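Local coordinates for hypothetical protein (Uncultured marine organism, PDB 2OP5) that is of unknown function but forms a dimer with a ferredoxin-like fold, probably related to the dimeric alpha-beta barrel proteins, at residues Phe18-Glu21 against Asn22-Glu25. Sequence-based numbering, arbitrary orientation.
Sequences FTSE and NELE
F18 lays one face of its ring over the backbone of L24, whose CA sits 4.1 Å from the ring centroid in a CH-pi contact displaced toward the rim. Beside it, F18 CD1 meets L24 CB at 3.8 Å, while on the other flank E23 CG packs against F18 CD2 at the same distance. With CG anti to its own carbonyl carbon (chi1 -62°), the F18 ring is carried back over the first helical turn, where F27, F100 and I64 also pack against it. Replacing F18 by alanine would remove the ring and is likely to uncover L24 CA and E23 CG, opening a gap between the helix and I64 of strand 63-70. E23 OE2 lies in the ring plane at its edge and is hydrogen-bonded to the backbone N of V99; carboxylate and ring planes are 70° apart.

At the helix start S20 OG accepts from E23 N at 3.1 Å (N-H...O angle 152°), the capping bond, while S20 O and E21 O take the N-H groups of L24 and E25 as ordinary helical bonds. The solvent side is looser: T19 in the loop and E25 further along the helix are both exposed, and the E21 carboxylate turns to H62, hydrogen-bonded through OE1 to ND1. S20 is thus a classic serine N-cap, starting helix 21-28 directly after strand 10-17, the first beta-to-alpha connection of this ferredoxin-like fold.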
loop_
_atom_site.group_PDB
_atom_site.type_symbol
_atom_site.label_atom_id
_atom_site.label_comp_id
_atom_site.label_asym_id
_atom_site.label_seq_id
_atom_site.Cartn_x
_atom_site.Cartn_y
_atom_site.Cartn_z
ATOM N N PHE A 18 11.371 -3.691 12.381
ATOM C CA PHE A 18 12.587 -4.323 12.889
ATOM C C PHE A 18 13.032 -3.687 14.195
ATOM O O PHE A 18 12.651 -2.548 14.508
ATOM C CB PHE A 18 13.690 -4.261 11.818
ATOM C CG PHE A 18 13.334 -5.007 10.559
ATOM C CD1 PHE A 18 12.596 -4.388 9.555
ATOM C CD2 PHE A 18 13.672 -6.344 10.403
ATOM C CE1 PHE A 18 12.242 -5.078 8.399
ATOM C CE2 PHE A 18 13.307 -7.038 9.250
ATOM C CZ PHE A 18 12.596 -6.395 8.247
ATOM N N THR A 19 13.811 -4.444 14.969
ATOM C CA THR A 19 14.297 -3.990 16.269
ATOM C C THR A 19 15.546 -3.095 16.140
ATOM O O THR A 19 16.021 -2.526 17.126
ATOM C CB THR A 19 14.604 -5.167 17.226
ATOM O OG1 THR A 19 15.699 -5.932 16.722
ATOM C CG2 THR A 19 13.372 -6.071 17.424
ATOM N N SER A 20 16.086 -2.990 14.933
ATOM C CA SER A 20 17.217 -2.102 14.683
ATOM C C SER A 20 17.241 -1.706 13.214
ATOM O O SER A 20 16.726 -2.430 12.350
ATOM C CB SER A 20 18.544 -2.767 15.048
ATOM O OG SER A 20 18.853 -3.816 14.145
ATOM N N GLU A 21 17.861 -0.556 12.959
ATOM C CA GLU A 21 18.037 -0.048 11.626
ATOM C C GLU A 21 18.991 -0.969 10.843
ATOM O O GLU A 21 18.728 -1.280 9.688
ATOM C CB GLU A 21 18.558 1.390 11.668
ATOM C CG GLU A 21 18.553 2.097 10.321
ATOM C CD GLU A 21 17.155 2.287 9.729
ATOM O OE1 GLU A 21 16.143 2.206 10.477
ATOM O OE2 GLU A 21 17.079 2.540 8.507
ATOM N N ASN A 22 20.072 -1.433 11.468
ATOM C CA ASN A 22 20.999 -2.335 10.768
ATOM C C ASN A 22 20.276 -3.577 10.275
ATOM O O ASN A 22 20.525 -4.039 9.157
ATOM C CB ASN A 22 22.224 -2.723 11.616
ATOM C CG ASN A 22 23.298 -1.637 11.660
ATOM O OD1 ASN A 22 23.218 -0.610 10.976
ATOM N ND2 ASN A 22 24.336 -1.881 12.463
ATOM N N GLU A 23 19.357 -4.098 11.073
ATOM C CA GLU A 23 18.605 -5.282 10.653
ATOM C C GLU A 23 17.684 -4.976 9.463
ATOM O O GLU A 23 17.587 -5.770 8.516
ATOM C CB GLU A 23 17.824 -5.869 11.818
ATOM C CG GLU A 23 17.249 -7.233 11.488
ATOM C CD GLU A 23 16.825 -8.013 12.715
ATOM O OE1 GLU A 23 17.575 -8.015 13.711
ATOM O OE2 GLU A 23 15.754 -8.652 12.674
ATOM N N LEU A 24 17.023 -3.826 9.498
ATOM C CA LEU A 24 16.204 -3.386 8.366
ATOM C C LEU A 24 17.052 -3.283 7.098
ATOM O O LEU A 24 16.655 -3.793 6.044
ATOM C CB LEU A 24 15.524 -2.046 8.690
ATOM C CG LEU A 24 14.721 -1.303 7.603
ATOM C CD1 LEU A 24 13.684 -0.439 8.278
ATOM C CD2 LEU A 24 15.562 -0.474 6.604
ATOM N N GLU A 25 18.232 -2.665 7.209
ATOM C CA GLU A 25 19.143 -2.493 6.071
ATOM C C GLU A 25 19.610 -3.820 5.498
ATOM O O GLU A 25 19.782 -3.959 4.277
ATOM C CB GLU A 25 20.372 -1.687 6.472
ATOM C CG GLU A 25 20.092 -0.251 6.867
ATOM C CD GLU A 25 21.348 0.493 7.249
ATOM O OE1 GLU A 25 22.298 0.502 6.432
ATOM O OE2 GLU A 25 21.381 1.067 8.360
#